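Local coordinates for protein tRNA (uracil(54)-C(5))-methyltransferase (Pyrococcus abyssi, PDB 2JJQ) that methylates uridine 54 of tRNA at C5 to give 5-methyluridine, using S-adenosyl-L-methionine as methyl donor, at residues R257-D262 with G305-K310. Sequence-based numbering, arbitrary orientation.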
ATOM      1  N   ARG A 257       1.406  13.373  -9.023  1.00 13.13           N
ATOM      2  CA  ARG A 257       0.481  14.486  -8.941  1.00 13.01           C
ATOM      3  C   ARG A 257      -0.936  13.983  -8.775  1.00 13.05           C
ATOM      4  O   ARG A 257      -1.398  13.149  -9.590  1.00 12.51           O
ATOM      5  CB  ARG A 257       0.597  15.338 -10.226  1.00 14.10           C
ATOM      6  CG  ARG A 257      -0.475  16.382 -10.327  1.00 17.66           C
ATOM      7  CD  ARG A 257      -0.165  17.341 -11.487  1.00 25.70           C
ATOM      8  NE  ARG A 257       0.674  18.405 -10.976  1.00 33.95           N
ATOM      9  CZ  ARG A 257       0.261  19.671 -10.922  1.00 37.85           C
ATOM     10  NH1 ARG A 257      -0.937  19.986 -11.416  1.00 38.76           N
ATOM     11  NH2 ARG A 257       1.034  20.615 -10.413  1.00 37.57           N
ATOM     12  N   LEU A 258      -1.617  14.443  -7.710  1.00 11.98           N
ATOM     13  CA  LEU A 258      -3.059  14.145  -7.523  1.00 11.41           C
ATOM     14  C   LEU A 258      -3.850  15.402  -7.795  1.00 12.32           C
ATOM     15  O   LEU A 258      -3.771  16.364  -7.037  1.00 11.91           O
ATOM     16  CB  LEU A 258      -3.308  13.701  -6.067  1.00 11.03           C
ATOM     17  CG  LEU A 258      -2.394  12.524  -5.600  1.00  9.98           C
ATOM     18  CD1 LEU A 258      -2.962  12.059  -4.199  1.00 13.14           C
ATOM     19  CD2 LEU A 258      -2.394  11.378  -6.596  1.00 13.21           C
ATOM     20  N   ASP A 259      -4.595  15.393  -8.896  1.00 13.45           N
ATOM     21  CA  ASP A 259      -5.251  16.610  -9.390  1.00 14.08           C
ATOM     22  C   ASP A 259      -4.189  17.719  -9.623  1.00 15.24           C
ATOM     23  O   ASP A 259      -3.332  17.599 -10.540  1.00 16.29           O
ATOM     24  CB  ASP A 259      -6.391  17.014  -8.460  1.00 13.40           C
ATOM     25  CG  ASP A 259      -7.582  16.060  -8.543  1.00 15.77           C
ATOM     26  OD1 ASP A 259      -7.779  15.392  -9.595  1.00 17.43           O
ATOM     27  OD2 ASP A 259      -8.342  15.961  -7.555  1.00 16.51           O
ATOM     28  N   ASP A 260      -4.193  18.779  -8.811  1.00 14.19           N
ATOM     29  CA  ASP A 260      -3.206  19.842  -8.990  1.00 15.26           C
ATOM     30  C   ASP A 260      -2.141  19.851  -7.891  1.00 13.95           C
ATOM     31  O   ASP A 260      -1.435  20.868  -7.712  1.00 16.04           O
ATOM     32  CB  ASP A 260      -3.907  21.194  -9.019  1.00 16.31           C
ATOM     33  CG  ASP A 260      -4.774  21.464  -7.781  1.00 19.20           C
ATOM     34  OD1 ASP A 260      -5.097  20.559  -6.993  1.00 19.76           O
ATOM     35  OD2 ASP A 260      -5.175  22.633  -7.609  1.00 20.82           O
ATOM     36  N   VAL A 261      -2.079  18.782  -7.082  1.00 11.59           N
ATOM     37  CA  VAL A 261      -1.153  18.811  -5.943  1.00 11.97           C
ATOM     38  C   VAL A 261       0.023  17.871  -6.202  1.00 12.88           C
ATOM     39  O   VAL A 261      -0.231  16.700  -6.533  1.00 13.26           O
ATOM     40  CB  VAL A 261      -1.918  18.379  -4.661  1.00 12.50           C
ATOM     41  CG1 VAL A 261      -0.984  18.347  -3.491  1.00 11.21           C
ATOM     42  CG2 VAL A 261      -3.118  19.356  -4.408  1.00 14.51           C
ATOM     43  N   ASP A 262       1.270  18.354  -6.085  1.00 12.34           N
ATOM     44  CA  ASP A 262       2.450  17.530  -6.355  1.00 14.55           C
ATOM     45  C   ASP A 262       2.954  16.948  -5.026  1.00 14.37           C
ATOM     46  O   ASP A 262       2.817  17.598  -3.974  1.00 15.87           O
ATOM     47  CB  ASP A 262       3.553  18.388  -6.970  1.00 16.41           C
ATOM     48  CG  ASP A 262       3.344  18.659  -8.456  1.00 21.39           C
ATOM     49  OD1 ASP A 262       2.472  18.041  -9.109  1.00 24.19           O
ATOM     50  OD2 ASP A 262       4.110  19.485  -8.972  1.00 28.00           O
ATOM     51  N   GLY A 305      -3.286  16.348   4.190  1.00 11.70           N
ATOM     52  CA  GLY A 305      -3.082  17.715   4.682  1.00 12.70           C
ATOM     53  C   GLY A 305      -2.669  18.675   3.588  1.00 11.46           C
ATOM     54  O   GLY A 305      -3.182  19.795   3.525  1.00 13.39           O
ATOM     55  N   ILE A 306      -1.829  18.213   2.663  1.00 13.49           N
ATOM     56  CA  ILE A 306      -1.332  19.106   1.642  1.00 13.08           C
ATOM     57  C   ILE A 306      -2.454  19.384   0.640  1.00 12.50           C
ATOM     58  O   ILE A 306      -2.600  20.513   0.168  1.00 11.97           O
ATOM     59  CB  ILE A 306      -0.118  18.548   0.973  1.00 14.91           C
ATOM     60  CG1 ILE A 306       1.047  18.514   1.998  1.00 17.90           C
ATOM     61  CG2 ILE A 306       0.304  19.420  -0.252  1.00 14.49           C
ATOM     62  CD1 ILE A 306       2.143  17.590   1.575  1.00 24.75           C
ATOM     63  N   TYR A 307      -3.199  18.340   0.310  1.00 10.78           N
ATOM     64  CA  TYR A 307      -4.302  18.452  -0.671  1.00 10.45           C
ATOM     65  C   TYR A 307      -5.324  19.434  -0.077  1.00 10.64           C
ATOM     66  O   TYR A 307      -5.851  20.333  -0.748  1.00 11.22           O
ATOM     67  CB  TYR A 307      -4.952  17.112  -0.918  1.00 10.95           C
ATOM     68  CG  TYR A 307      -5.943  17.141  -2.050  1.00 11.73           C
ATOM     69  CD1 TYR A 307      -5.515  16.861  -3.371  1.00 12.18           C
ATOM     70  CD2 TYR A 307      -7.301  17.453  -1.823  1.00 11.81           C
ATOM     71  CE1 TYR A 307      -6.429  16.871  -4.454  1.00 14.61           C
ATOM     72  CE2 TYR A 307      -8.185  17.473  -2.901  1.00 14.33           C
ATOM     73  CZ  TYR A 307      -7.758  17.213  -4.186  1.00 14.74           C
ATOM     74  OH  TYR A 307      -8.678  17.258  -5.242  1.00 16.43           O
ATOM     75  N   LEU A 308      -5.616  19.280   1.193  1.00 11.00           N
ATOM     76  CA  LEU A 308      -6.550  20.138   1.824  1.00 11.60           C
ATOM     77  C   LEU A 308      -6.057  21.590   1.888  1.00 12.76           C
ATOM     78  O   LEU A 308      -6.856  22.524   1.729  1.00 13.08           O
ATOM     79  CB  LEU A 308      -6.918  19.652   3.221  1.00 11.46           C
ATOM     80  CG  LEU A 308      -7.847  18.428   3.228  1.00 13.75           C
ATOM     81  CD1 LEU A 308      -8.234  18.146   4.656  1.00 19.13           C
ATOM     82  CD2 LEU A 308      -9.090  18.646   2.442  1.00 19.09           C
ATOM     83  N   ALA A 309      -4.776  21.782   2.186  1.00 12.00           N
ATOM     84  CA  ALA A 309      -4.181  23.125   2.178  1.00 11.68           C
ATOM     85  C   ALA A 309      -4.352  23.740   0.765  1.00 11.21           C
ATOM     86  O   ALA A 309      -4.676  24.927   0.613  1.00 13.46           O
ATOM     87  CB  ALA A 309      -2.681  23.035   2.548  1.00 10.37           C
ATOM     88  N   LYS A 310      -4.131  22.959  -0.269  1.00 11.68           N
ATOM     89  CA  LYS A 310      -4.344  23.442  -1.662  1.00 12.03           C
ATOM     90  C   LYS A 310      -5.808  23.888  -1.904  1.00 15.04           C
ATOM     91  O   LYS A 310      -6.060  24.890  -2.642  1.00 14.98           O
ATOM     92  CB  LYS A 310      -3.963  22.378  -2.706  1.00 11.87           C
ATOM     93  CG  LYS A 310      -3.914  22.967  -4.124  1.00 13.77           C
ATOM     94  CD  LYS A 310      -2.575  23.646  -4.438  1.00 15.04           C
ATOM     95  CE  LYS A 310      -2.564  24.083  -5.936  1.00 17.47           C
ATOM     96  NZ  LYS A 310      -1.308  24.829  -6.145  1.00 21.49           N
TER
HETATM   97  O   HOH W   1       0.457  22.698  -6.412  1.00 21.57           O
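Val-261 and Tyr-307 pack together where a beta hairpin, strands 254-258 and 261-265 joined by a type II' turn, lies against helix 303-310 of the class I methyltransferase fold. The helix follows strand 293-297 and the glycine-rich loop of the S-adenosyl-L-methionine site; Leu-258, on the hairpin, comes close to Thr-303 of that site. The two methyls of Val-261 divide the helix between them. CG1, anti to the backbone N (chi1 178°), reaches CG2 of Ile-306 at 3.6 Å, while CG2 settles between Tyr-307 and Lys-310, 3.6 Å from CD1 of the ring and equally near CB of the lysine. The valine crosses the tyrosine at roughly a right angle, its methyl coming in obliquely to the ring.

Tyr-307 reaches the turn with its CE1 edge and its hydroxyl. The backbone O of Leu-258 lies at the ring edge, in plane, 3.7 Å from CE1; that same carbonyl accepts the turn's bond from Val-261 N. Farther out, Tyr-307 OH donates to OD2 of Asp-259 at 2.7 Å, meeting the anti lone pair, with carboxylate and ring planes 49° apart. The other oxygen, OD1, makes a salt bridge to Arg-283 of helix 275-288, so the carboxylate links the turn to two helices.

The bend at chi2 (84°) in Lys-310 lays its aliphatic chain across Asp-260, placing CE 3.4 Å from OD2. The charged ends stay apart, NZ 4.7 Å from OD2, and the salt bridge of Asp-260 goes instead from OD1 to Arg-311. NZ is tied to the turn through a water, which accepts from the amine at 2.8 Å and donates to the backbone O of Asp-260 at 2.9 Å.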